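Local coordinates for effector protein MavE (Legionella pneumophila subsp. pneumophila, PDB 6PIR) that acts as a virulence effector required for endoplasmic reticulum-mediated remodelling of the Legionella-containing vacuole, for lysosomal evasion and for intracellular replication in macrophages and amoebae, at residues Glu19-Val24 and Asp30-Phe35; Leu63-Ala68 and Asn114-Val119; Glu71-Val76 and Ser93-Leu98. One frame throughout, in Å; residues are numbered along the deposited sequence.

Contact 1: Glu19-Val24 and Asp30-Phe35; sequences ETILSV and DAIHHF
I32 reaches from helix 26-36 toward I21 and V24, closing the tight bend between two consecutive helices of this all-helical domain. Helix 5-21 ends in a type I beta turn from I21 to V24. The two isoleucines share one rotamer, with CG1 beside the backbone N and CG2 anti to it (chi1 -64° in each). They nevertheless meet unequally, because the side chains cross obliquely: CD1 of I32, the end of its longer branch, comes up against CG1 of I21, partway along that chain, at 3.9 Å. The terminal CD1 of I21 continues past this point toward helix 59-77, where the side chain packs on A68 and E71. CD1 of I32 is also the atom that faces V24, lying 4.3 Å from its CG2 in a looser approach. One methyl therefore lies against both the last helical turn and the bend that follows it. No hydrogen bond spans the two segments; L22 O of the bend is bound from outside by R120 NH1 of helix 115-134. On the other side of the helix end, E19 forms a salt bridge with R127 and a hydrogen bond with S123 of the same helix. The turn is tied back by S23, whose OG donates to E19 O at 2.6 Å, from a position tilted 35° out of the carbonyl plane.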
ATOM      1  N   GLU A  19      -3.158   4.817  -4.270  1.00 23.46           N
ATOM      2  CA  GLU A  19      -4.261   5.627  -4.784  1.00 22.63           C
ATOM      3  C   GLU A  19      -4.199   5.736  -6.303  1.00 24.35           C
ATOM      4  O   GLU A  19      -5.237   5.715  -6.975  1.00 27.86           O
ATOM      5  CB  GLU A  19      -4.237   7.029  -4.168  1.00 24.67           C
ATOM      6  CG  GLU A  19      -4.593   7.088  -2.700  1.00 26.13           C
ATOM      7  CD  GLU A  19      -4.073   8.387  -2.056  1.00 33.42           C
ATOM      8  OE1 GLU A  19      -4.255   9.442  -2.691  1.00 32.21           O
ATOM      9  OE2 GLU A  19      -3.408   8.323  -0.985  1.00 32.78           O
ATOM     10  N   THR A  20      -2.990   5.901  -6.850  1.00 24.03           N
ATOM     11  CA  THR A  20      -2.810   5.992  -8.298  1.00 24.19           C
ATOM     12  C   THR A  20      -3.293   4.711  -8.992  1.00 22.22           C
ATOM     13  O   THR A  20      -4.087   4.756  -9.946  1.00 23.60           O
ATOM     14  CB  THR A  20      -1.329   6.285  -8.587  1.00 24.48           C
ATOM     15  OG1 THR A  20      -0.939   7.546  -8.001  1.00 27.73           O
ATOM     16  CG2 THR A  20      -1.021   6.341 -10.092  1.00 23.28           C
ATOM     17  N   ILE A  21      -2.870   3.553  -8.480  1.00 21.88           N
ATOM     18  CA  ILE A  21      -3.260   2.275  -9.065  1.00 24.77           C
ATOM     19  C   ILE A  21      -4.772   2.109  -8.968  1.00 24.77           C
ATOM     20  O   ILE A  21      -5.433   1.713  -9.935  1.00 22.01           O
ATOM     21  CB  ILE A  21      -2.500   1.128  -8.374  1.00 21.27           C
ATOM     22  CG1 ILE A  21      -1.000   1.268  -8.649  1.00 21.66           C
ATOM     23  CG2 ILE A  21      -2.993  -0.257  -8.884  1.00 23.48           C
ATOM     24  CD1 ILE A  21      -0.130   0.363  -7.762  1.00 24.69           C
ATOM     25  N   LEU A  22      -5.355   2.494  -7.834  1.00 24.79           N
ATOM     26  CA  LEU A  22      -6.803   2.391  -7.692  1.00 27.84           C
ATOM     27  C   LEU A  22      -7.557   3.479  -8.458  1.00 29.28           C
ATOM     28  O   LEU A  22      -8.788   3.474  -8.470  1.00 32.60           O
ATOM     29  CB  LEU A  22      -7.173   2.436  -6.203  1.00 24.13           C
ATOM     30  CG  LEU A  22      -6.586   1.237  -5.448  1.00 24.44           C
ATOM     31  CD1 LEU A  22      -6.898   1.297  -3.951  1.00 24.88           C
ATOM     32  CD2 LEU A  22      -7.045  -0.097  -6.096  1.00 23.23           C
ATOM     33  N   SER A  23      -6.866   4.422  -9.073  1.00 25.86           N
ATOM     34  CA  SER A  23      -7.536   5.493  -9.792  1.00 25.85           C
ATOM     35  C   SER A  23      -7.571   5.300 -11.301  1.00 30.12           C
ATOM     36  O   SER A  23      -8.109   6.165 -12.002  1.00 33.28           O
ATOM     37  CB  SER A  23      -6.883   6.824  -9.466  1.00 24.87           C
ATOM     38  OG  SER A  23      -7.095   7.162  -8.106  1.00 23.99           O
ATOM     39  N   VAL A  24      -6.979   4.230 -11.829  1.00 27.12           N
ATOM     40  CA  VAL A  24      -6.916   4.008 -13.276  1.00 28.18           C
ATOM     41  C   VAL A  24      -7.583   2.680 -13.616  1.00 29.55           C
ATOM     42  O   VAL A  24      -7.864   1.850 -12.745  1.00 28.84           O
ATOM     43  CB  VAL A  24      -5.476   4.049 -13.798  1.00 29.59           C
ATOM     44  CG1 VAL A  24      -4.832   5.432 -13.485  1.00 27.24           C
ATOM     45  CG2 VAL A  24      -4.672   2.934 -13.148  1.00 28.51           C
ATOM     46  N   ASP A  30      -3.303  -3.713 -15.002  1.00 25.20           N
ATOM     47  CA  ASP A  30      -2.591  -4.902 -15.477  1.00 27.08           C
ATOM     48  C   ASP A  30      -1.219  -4.533 -16.018  1.00 25.42           C
ATOM     49  O   ASP A  30      -0.262  -5.293 -15.852  1.00 23.61           O
ATOM     50  CB  ASP A  30      -3.387  -5.639 -16.554  1.00 28.92           C
ATOM     51  CG  ASP A  30      -4.678  -6.266 -16.034  1.00 30.43           C
ATOM     52  OD1 ASP A  30      -4.803  -6.445 -14.814  1.00 34.07           O
ATOM     53  OD2 ASP A  30      -5.544  -6.618 -16.871  1.00 35.05           O
ATOM     54  N   ALA A  31      -1.103  -3.375 -16.693  1.00 25.43           N
ATOM     55  CA  ALA A  31       0.204  -2.922 -17.185  1.00 26.57           C
ATOM     56  C   ALA A  31       1.171  -2.633 -16.033  1.00 22.04           C
ATOM     57  O   ALA A  31       2.366  -2.968 -16.105  1.00 24.19           O
ATOM     58  CB  ALA A  31       0.019  -1.688 -18.070  1.00 28.10           C
ATOM     59  N   ILE A  32       0.661  -2.000 -14.974  1.00 21.67           N
ATOM     60  CA  ILE A  32       1.461  -1.714 -13.782  1.00 28.18           C
ATOM     61  C   ILE A  32       1.918  -3.013 -13.141  1.00 26.05           C
ATOM     62  O   ILE A  32       3.093  -3.177 -12.787  1.00 23.68           O
ATOM     63  CB  ILE A  32       0.656  -0.875 -12.784  1.00 29.38           C
ATOM     64  CG1 ILE A  32       0.309   0.491 -13.379  1.00 31.96           C
ATOM     65  CG2 ILE A  32       1.484  -0.729 -11.485  1.00 30.02           C
ATOM     66  CD1 ILE A  32      -0.735   1.301 -12.575  1.00 31.90           C
ATOM     67  N   HIS A  33       0.988  -3.962 -12.998  1.00 24.43           N
ATOM     68  CA  HIS A  33       1.337  -5.273 -12.473  1.00 24.25           C
ATOM     69  C   HIS A  33       2.439  -5.917 -13.304  1.00 24.41           C
ATOM     70  O   HIS A  33       3.416  -6.461 -12.765  1.00 26.84           O
ATOM     71  CB  HIS A  33       0.100  -6.184 -12.423  1.00 26.46           C
ATOM     72  CG  HIS A  33       0.381  -7.476 -11.720  1.00 31.81           C
ATOM     73  ND1 HIS A  33       0.586  -7.543 -10.354  1.00 36.06           N
ATOM     74  CD2 HIS A  33       0.627  -8.716 -12.197  1.00 35.37           C
ATOM     75  CE1 HIS A  33       0.889  -8.789 -10.023  1.00 37.82           C
ATOM     76  NE2 HIS A  33       0.921  -9.516 -11.123  1.00 34.33           N
ATOM     77  N   HIS A  34       2.277  -5.890 -14.630  1.00 24.27           N
ATOM     78  CA  HIS A  34       3.260  -6.479 -15.510  1.00 29.14           C
ATOM     79  C   HIS A  34       4.626  -5.857 -15.283  1.00 31.41           C
ATOM     80  O   HIS A  34       5.645  -6.563 -15.266  1.00 30.23           O
ATOM     81  CB  HIS A  34       2.788  -6.270 -16.946  1.00 29.80           C
ATOM     82  CG  HIS A  34       3.762  -6.757 -17.965  1.00 36.54           C
ATOM     83  ND1 HIS A  34       4.349  -8.002 -17.893  1.00 38.93           N
ATOM     84  CD2 HIS A  34       4.263  -6.161 -19.070  1.00 39.68           C
ATOM     85  CE1 HIS A  34       5.166  -8.156 -18.922  1.00 42.41           C
ATOM     86  NE2 HIS A  34       5.130  -7.052 -19.650  1.00 40.24           N
ATOM     87  N   PHE A  35       4.652  -4.538 -15.059  1.00 24.85           N
ATOM     88  CA  PHE A  35       5.910  -3.835 -14.845  1.00 25.58           C
ATOM     89  C   PHE A  35       6.576  -4.260 -13.543  1.00 28.88           C
ATOM     90  O   PHE A  35       7.807  -4.343 -13.473  1.00 28.35           O
ATOM     91  CB  PHE A  35       5.666  -2.320 -14.835  1.00 26.76           C
ATOM     92  CG  PHE A  35       6.888  -1.528 -14.459  1.00 28.30           C
ATOM     93  CD1 PHE A  35       7.897  -1.311 -15.387  1.00 29.35           C
ATOM     94  CD2 PHE A  35       7.018  -0.996 -13.184  1.00 30.87           C
ATOM     95  CE1 PHE A  35       9.044  -0.584 -15.032  1.00 31.21           C
ATOM     96  CE2 PHE A  35       8.151  -0.276 -12.830  1.00 31.67           C
ATOM     97  CZ  PHE A  35       9.147  -0.055 -13.743  1.00 27.51           C
TER

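Contact 2: Leu63-Ala68 and Asn114-Val119; sequences LKFTSA and NRLKSV
F65 carries its ring anti to the backbone N (chi1 173°), and V119 sends CG1 out in the same sense (chi1 172°); these two torsions bring the methyl to the rim of the ring. V119 CG1 lies near the ring plane, 3.9 Å from F65 CE1 and 4.0 Å from F65 CD1, so the approach is to an edge and not over a face, and the two side chains cross at about a right angle. L116 enters nearer the backbone, its CD1 3.9 Å from F65 CB, while its CG lies 4.3 Å from CB of K64, whose amine end leads away. The segments belong to helices 59-77 and 115-134, which here run in the same general direction, local axes 10.9 Å apart and inclined by 32°. Helix 115-134 starts at this interface: N114 is its N-cap, OD1 accepting from K117 N at 3.1 Å with the donor well above the carbonyl plane. L18 of helix 5-21 touches V119, and I47 and T107 from loops pack on F65. With no hydrogen bond across the pair, cohesion rests on apolar burial and the fit of methyls against ring edge and CB atoms.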
ATOM      1  N   LEU A  63      -8.320  -9.154  -4.728  1.00 26.02           N
ATOM      2  CA  LEU A  63      -7.230  -9.263  -5.692  1.00 23.73           C
ATOM      3  C   LEU A  63      -6.786  -7.884  -6.143  1.00 23.84           C
ATOM      4  O   LEU A  63      -5.590  -7.606  -6.239  1.00 30.80           O
ATOM      5  CB  LEU A  63      -7.658 -10.103  -6.915  1.00 22.31           C
ATOM      6  N   LYS A  64      -7.729  -7.008  -6.420  1.00 20.65           N
ATOM      7  CA  LYS A  64      -7.370  -5.655  -6.818  1.00 28.04           C
ATOM      8  C   LYS A  64      -6.555  -4.968  -5.721  1.00 27.54           C
ATOM      9  O   LYS A  64      -5.516  -4.348  -5.992  1.00 26.89           O
ATOM     10  CB  LYS A  64      -8.631  -4.857  -7.164  1.00 28.80           C
ATOM     11  CG  LYS A  64      -9.245  -5.201  -8.541  1.00 33.92           C
ATOM     12  CD  LYS A  64     -10.314  -4.144  -8.927  1.00 37.00           C
ATOM     13  CE  LYS A  64     -11.061  -4.473 -10.216  1.00 42.79           C
ATOM     14  NZ  LYS A  64     -12.107  -5.540 -10.077  1.00 45.47           N
ATOM     15  N   PHE A  65      -6.997  -5.100  -4.470  1.00 25.06           N
ATOM     16  CA  PHE A  65      -6.328  -4.411  -3.371  1.00 23.96           C
ATOM     17  C   PHE A  65      -4.930  -4.961  -3.138  1.00 24.19           C
ATOM     18  O   PHE A  65      -3.964  -4.193  -3.032  1.00 25.06           O
ATOM     19  CB  PHE A  65      -7.179  -4.508  -2.104  1.00 24.63           C
ATOM     20  CG  PHE A  65      -6.491  -3.976  -0.890  1.00 23.25           C
ATOM     21  CD1 PHE A  65      -6.366  -2.615  -0.693  1.00 25.24           C
ATOM     22  CD2 PHE A  65      -5.905  -4.842   0.024  1.00 27.31           C
ATOM     23  CE1 PHE A  65      -5.705  -2.118   0.445  1.00 26.15           C
ATOM     24  CE2 PHE A  65      -5.259  -4.345   1.155  1.00 28.38           C
ATOM     25  CZ  PHE A  65      -5.158  -2.979   1.354  1.00 28.35           C
ATOM     26  N   THR A  66      -4.801  -6.295  -3.048  1.00 23.05           N
ATOM     27  CA  THR A  66      -3.508  -6.892  -2.717  1.00 28.25           C
ATOM     28  C   THR A  66      -2.517  -6.654  -3.841  1.00 27.17           C
ATOM     29  O   THR A  66      -1.335  -6.379  -3.588  1.00 29.04           O
ATOM     30  CB  THR A  66      -3.634  -8.391  -2.460  1.00 31.39           C
ATOM     31  OG1 THR A  66      -4.086  -9.032  -3.654  1.00 38.24           O
ATOM     32  CG2 THR A  66      -4.615  -8.690  -1.323  1.00 24.22           C
ATOM     33  N   SER A  67      -2.973  -6.775  -5.089  1.00 25.83           N
ATOM     34  CA  SER A  67      -2.104  -6.448  -6.209  1.00 28.70           C
ATOM     35  C   SER A  67      -1.611  -5.028  -6.100  1.00 25.47           C
ATOM     36  O   SER A  67      -0.409  -4.777  -6.274  1.00 25.40           O
ATOM     37  CB  SER A  67      -2.831  -6.669  -7.541  1.00 29.31           C
ATOM     38  OG  SER A  67      -3.019  -8.063  -7.718  1.00 33.97           O
ATOM     39  N   ALA A  68      -2.511  -4.093  -5.772  1.00 23.79           N
ATOM     40  CA  ALA A  68      -2.100  -2.695  -5.728  1.00 24.21           C
ATOM     41  C   ALA A  68      -1.100  -2.446  -4.610  1.00 23.28           C
ATOM     42  O   ALA A  68      -0.148  -1.685  -4.791  1.00 26.09           O
ATOM     43  CB  ALA A  68      -3.308  -1.784  -5.584  1.00 24.44           C
ATOM     44  N   ASN A 114     -18.542   0.115  -3.661  1.00 25.76           N
ATOM     45  CA  ASN A 114     -17.273   0.324  -4.342  1.00 24.46           C
ATOM     46  C   ASN A 114     -16.173   0.409  -3.303  1.00 21.93           C
ATOM     47  O   ASN A 114     -15.728   1.503  -2.946  1.00 20.77           O
ATOM     48  CB  ASN A 114     -17.325   1.573  -5.214  1.00 28.57           C
ATOM     49  CG  ASN A 114     -16.132   1.689  -6.136  1.00 27.16           C
ATOM     50  OD1 ASN A 114     -15.069   1.102  -5.894  1.00 26.68           O
ATOM     51  ND2 ASN A 114     -16.287   2.488  -7.178  1.00 31.35           N
ATOM     52  N   ARG A 115     -15.743  -0.750  -2.809  1.00 22.61           N
ATOM     53  CA  ARG A 115     -14.804  -0.785  -1.692  1.00 22.71           C
ATOM     54  C   ARG A 115     -13.467  -0.154  -2.039  1.00 22.45           C
ATOM     55  O   ARG A 115     -12.809   0.429  -1.168  1.00 22.72           O
ATOM     56  CB  ARG A 115     -14.586  -2.220  -1.247  1.00 22.73           C
ATOM     57  CG  ARG A 115     -15.811  -2.896  -0.695  1.00 24.01           C
ATOM     58  CD  ARG A 115     -15.397  -4.080   0.162  1.00 27.82           C
ATOM     59  NE  ARG A 115     -16.525  -4.912   0.569  1.00 30.63           N
ATOM     60  CZ  ARG A 115     -17.343  -4.638   1.579  1.00 29.33           C
ATOM     61  NH1 ARG A 115     -17.182  -3.524   2.275  1.00 25.00           N
ATOM     62  NH2 ARG A 115     -18.336  -5.475   1.890  1.00 28.45           N
ATOM     63  N   LEU A 116     -13.022  -0.299  -3.289  1.00 24.25           N
ATOM     64  CA  LEU A 116     -11.724   0.250  -3.647  1.00 22.97           C
ATOM     65  C   LEU A 116     -11.772   1.762  -3.737  1.00 22.20           C
ATOM     66  O   LEU A 116     -10.764   2.424  -3.444  1.00 23.13           O
ATOM     67  CB  LEU A 116     -11.250  -0.379  -4.955  1.00 24.18           C
ATOM     68  CG  LEU A 116     -10.590  -1.775  -4.802  1.00 30.30           C
ATOM     69  CD1 LEU A 116      -9.420  -1.832  -3.800  1.00 30.85           C
ATOM     70  CD2 LEU A 116     -11.574  -2.856  -4.434  1.00 31.85           C
ATOM     71  N   LYS A 117     -12.933   2.329  -4.088  1.00 23.00           N
ATOM     72  CA  LYS A 117     -13.070   3.779  -3.994  1.00 21.76           C
ATOM     73  C   LYS A 117     -12.907   4.212  -2.539  1.00 20.81           C
ATOM     74  O   LYS A 117     -12.242   5.225  -2.238  1.00 23.30           O
ATOM     75  CB  LYS A 117     -14.424   4.209  -4.588  1.00 24.35           C
ATOM     76  CG  LYS A 117     -14.669   5.734  -4.599  1.00 27.84           C
ATOM     77  CD  LYS A 117     -16.052   6.126  -5.189  1.00 33.78           C
ATOM     78  CE  LYS A 117     -16.232   5.755  -6.668  1.00 37.03           C
ATOM     79  NZ  LYS A 117     -17.525   6.345  -7.228  1.00 38.75           N
ATOM     80  N   SER A 118     -13.467   3.431  -1.611  1.00 22.66           N
ATOM     81  CA  SER A 118     -13.300   3.767  -0.187  1.00 23.97           C
ATOM     82  C   SER A 118     -11.856   3.648   0.243  1.00 25.38           C
ATOM     83  O   SER A 118     -11.374   4.469   1.030  1.00 29.57           O
ATOM     84  CB  SER A 118     -14.172   2.883   0.695  1.00 27.56           C
ATOM     85  OG  SER A 118     -15.548   3.144   0.510  1.00 26.75           O
ATOM     86  N   VAL A 119     -11.159   2.604  -0.224  1.00 22.35           N
ATOM     87  CA  VAL A 119      -9.748   2.453   0.098  1.00 24.02           C
ATOM     88  C   VAL A 119      -8.984   3.661  -0.399  1.00 22.90           C
ATOM     89  O   VAL A 119      -8.160   4.228   0.315  1.00 24.22           O
ATOM     90  CB  VAL A 119      -9.174   1.154  -0.494  1.00 22.55           C
ATOM     91  CG1 VAL A 119      -7.654   1.144  -0.287  1.00 23.48           C
ATOM     92  CG2 VAL A 119      -9.837  -0.050   0.166  1.00 24.40           C
TER

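Contact 3: Glu71-Val76 and Ser93-Leu98; sequences EAIALV and SARNIL
I73 meets R95 and L98 of helix 85-106 with both branches from its CB. The short arm, CG2, meets the aliphatic part of R95, 3.7 Å from its CD and 4.0 Å from its CG. The long arm begins with CG1, set beside the backbone N (chi1 -65°), and this methylene lies 3.6 Å from CD2 of L98. The terminal CD1 touches both partners, 3.9 Å from L98 CD2 and 4.0 Å from R95 CG. Such apolar packing joins the consecutive helices 59-77 and 85-106 near the middle of the twinned two-helix bundle, the soluble part of a protein that also has a C-terminal transmembrane helix. I73 and L98 lie alongside each other, pointing opposite ways, whereas the R95 chain runs roughly perpendicular to I73. Both I73 and R95 are also touched by Y45, the tyrosine of the inferred NPxY motif, so this contact forms part of the surface against which that residue rests. The arginine offers I73 its methylenes, not its charge: a bend at chi3 (70°) turns the chain beyond CD, where NE and the guanidinium group follow.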
ATOM      1  N   GLU A  71       2.267  -3.890  -5.606  1.00 26.20           N
ATOM      2  CA  GLU A  71       2.866  -3.048  -6.635  1.00 27.88           C
ATOM      3  C   GLU A  71       3.386  -1.761  -6.036  1.00 25.45           C
ATOM      4  O   GLU A  71       4.448  -1.277  -6.434  1.00 27.25           O
ATOM      5  CB  GLU A  71       1.849  -2.748  -7.733  1.00 29.08           C
ATOM      6  CG  GLU A  71       1.564  -3.977  -8.615  1.00 27.97           C
ATOM      7  CD  GLU A  71       0.149  -4.014  -9.176  1.00 25.40           C
ATOM      8  OE1 GLU A  71      -0.545  -2.982  -9.228  1.00 23.03           O
ATOM      9  OE2 GLU A  71      -0.286  -5.095  -9.584  1.00 26.07           O
ATOM     10  N   ALA A  72       2.637  -1.192  -5.095  1.00 25.19           N
ATOM     11  CA  ALA A  72       3.065   0.022  -4.426  1.00 25.65           C
ATOM     12  C   ALA A  72       4.365  -0.209  -3.671  1.00 27.01           C
ATOM     13  O   ALA A  72       5.302   0.587  -3.784  1.00 27.64           O
ATOM     14  CB  ALA A  72       1.969   0.504  -3.466  1.00 26.59           C
ATOM     15  N   ILE A  73       4.452  -1.312  -2.927  1.00 27.59           N
ATOM     16  CA  ILE A  73       5.681  -1.626  -2.186  1.00 32.98           C
ATOM     17  C   ILE A  73       6.858  -1.796  -3.145  1.00 32.44           C
ATOM     18  O   ILE A  73       7.956  -1.283  -2.902  1.00 32.67           O
ATOM     19  CB  ILE A  73       5.478  -2.876  -1.313  1.00 34.49           C
ATOM     20  CG1 ILE A  73       4.452  -2.615  -0.226  1.00 31.78           C
ATOM     21  CG2 ILE A  73       6.797  -3.365  -0.724  1.00 37.39           C
ATOM     22  CD1 ILE A  73       3.976  -3.859   0.450  1.00 32.85           C
ATOM     23  N   ALA A  74       6.648  -2.542  -4.238  1.00 29.02           N
ATOM     24  CA  ALA A  74       7.678  -2.719  -5.253  1.00 32.28           C
ATOM     25  C   ALA A  74       8.170  -1.378  -5.780  1.00 29.46           C
ATOM     26  O   ALA A  74       9.384  -1.144  -5.871  1.00 30.53           O
ATOM     27  CB  ALA A  74       7.109  -3.565  -6.405  1.00 28.70           C
ATOM     28  N   LEU A  75       7.231  -0.485  -6.141  1.00 28.32           N
ATOM     29  CA  LEU A  75       7.596   0.785  -6.755  1.00 28.22           C
ATOM     30  C   LEU A  75       8.335   1.694  -5.776  1.00 29.24           C
ATOM     31  O   LEU A  75       9.352   2.313  -6.124  1.00 30.20           O
ATOM     32  CB  LEU A  75       6.345   1.481  -7.286  1.00 27.29           C
ATOM     33  CG  LEU A  75       5.691   0.818  -8.529  1.00 28.39           C
ATOM     34  CD1 LEU A  75       4.315   1.388  -8.746  1.00 26.99           C
ATOM     35  CD2 LEU A  75       6.558   1.035  -9.749  1.00 30.29           C
ATOM     36  N   VAL A  76       7.858   1.770  -4.539  1.00 29.40           N
ATOM     37  CA  VAL A  76       8.587   2.565  -3.555  1.00 30.55           C
ATOM     38  C   VAL A  76       9.942   1.942  -3.261  1.00 32.06           C
ATOM     39  O   VAL A  76      10.962   2.637  -3.242  1.00 43.58           O
ATOM     40  CB  VAL A  76       7.753   2.737  -2.269  1.00 30.49           C
ATOM     41  CG1 VAL A  76       8.593   3.402  -1.171  1.00 31.95           C
ATOM     42  CG2 VAL A  76       6.500   3.579  -2.564  1.00 29.21           C
ATOM     43  N   SER A  93      10.918  -3.140   8.033  1.00 46.78           N
ATOM     44  CA  SER A  93      10.053  -2.646   9.100  1.00 46.32           C
ATOM     45  C   SER A  93       8.980  -1.699   8.584  1.00 43.64           C
ATOM     46  O   SER A  93       7.846  -1.774   9.036  1.00 43.41           O
ATOM     47  CB  SER A  93      10.867  -1.970  10.191  1.00 55.49           C
ATOM     48  OG  SER A  93      10.302  -2.329  11.440  1.00 67.31           O
ATOM     49  N   ALA A  94       9.329  -0.759   7.699  1.00 40.42           N
ATOM     50  CA  ALA A  94       8.340   0.146   7.129  1.00 39.09           C
ATOM     51  C   ALA A  94       7.301  -0.620   6.319  1.00 37.40           C
ATOM     52  O   ALA A  94       6.114  -0.283   6.334  1.00 37.90           O
ATOM     53  CB  ALA A  94       9.033   1.204   6.274  1.00 37.93           C
ATOM     54  N   ARG A  95       7.733  -1.660   5.606  1.00 36.23           N
ATOM     55  CA  ARG A  95       6.809  -2.507   4.881  1.00 34.85           C
ATOM     56  C   ARG A  95       5.974  -3.322   5.859  1.00 37.80           C
ATOM     57  O   ARG A  95       4.763  -3.476   5.668  1.00 35.41           O
ATOM     58  CB  ARG A  95       7.612  -3.384   3.919  1.00 35.07           C
ATOM     59  CG  ARG A  95       6.846  -4.401   3.160  1.00 40.02           C
ATOM     60  CD  ARG A  95       7.848  -5.188   2.289  1.00 43.77           C
ATOM     61  NE  ARG A  95       8.711  -6.043   3.091  1.00 51.02           N
ATOM     62  CZ  ARG A  95      10.046  -6.049   3.044  1.00 52.79           C
ATOM     63  NH1 ARG A  95      10.721  -6.868   3.832  1.00 53.63           N
ATOM     64  NH2 ARG A  95      10.711  -5.249   2.214  1.00 50.31           N
ATOM     65  N   ASN A  96       6.580  -3.786   6.952  1.00 40.96           N
ATOM     66  CA  ASN A  96       5.816  -4.496   7.966  1.00 40.31           C
ATOM     67  C   ASN A  96       4.805  -3.557   8.615  1.00 36.15           C
ATOM     68  O   ASN A  96       3.721  -3.991   8.983  1.00 38.81           O
ATOM     69  CB  ASN A  96       6.704  -5.110   9.059  1.00 45.58           C
ATOM     70  CG  ASN A  96       7.537  -6.329   8.600  1.00 50.53           C
ATOM     71  OD1 ASN A  96       7.232  -6.987   7.611  1.00 49.42           O
ATOM     72  ND2 ASN A  96       8.545  -6.674   9.410  1.00 52.30           N
ATOM     73  N   ILE A  97       5.150  -2.281   8.782  1.00 36.45           N
ATOM     74  CA  ILE A  97       4.185  -1.331   9.347  1.00 35.96           C
ATOM     75  C   ILE A  97       3.049  -1.104   8.368  1.00 40.97           C
ATOM     76  O   ILE A  97       1.875  -1.177   8.735  1.00 39.27           O
ATOM     77  CB  ILE A  97       4.853  -0.003   9.750  1.00 36.87           C
ATOM     78  CG1 ILE A  97       5.729  -0.196  11.007  1.00 38.91           C
ATOM     79  CG2 ILE A  97       3.791   1.057  10.047  1.00 36.16           C
ATOM     80  CD1 ILE A  97       6.635   0.974  11.287  1.00 40.08           C
ATOM     81  N   LEU A  98       3.384  -0.917   7.093  1.00 37.62           N
ATOM     82  CA  LEU A  98       2.350  -0.818   6.069  1.00 31.59           C
ATOM     83  C   LEU A  98       1.407  -2.012   6.152  1.00 36.39           C
ATOM     84  O   LEU A  98       0.205  -1.852   6.360  1.00 30.56           O
ATOM     85  CB  LEU A  98       3.004  -0.700   4.699  1.00 31.08           C
ATOM     86  CG  LEU A  98       2.033  -0.650   3.498  1.00 29.56           C
ATOM     87  CD1 LEU A  98       1.076   0.568   3.624  1.00 31.01           C
ATOM     88  CD2 LEU A  98       2.829  -0.590   2.222  1.00 37.97           C
TER

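Contacts 2 and 3 are buried and both use helix 59-77, one toward helix 115-134 and the other toward helix 85-106. Contact 3 lies nearer the centre of the chain (about 6 Å, centre to centre) than contact 2 (about 10 Å) or the partly buried contact 1 (about 12 Å). All three are apolar across their segments, but contact 2 adds an aromatic edge and contact 3 the methylenes of an arginine, whereas contact 1 is purely aliphatic. L22 of segment 19-24, which does not touch 30-35, packs on L116, V119 and A68. Toward contact 3, packing (I21 and I32 on E71, F35 on L75) joins a probable hydrogen bond, H33 ND1 to E71 OE2, 2.7 Å.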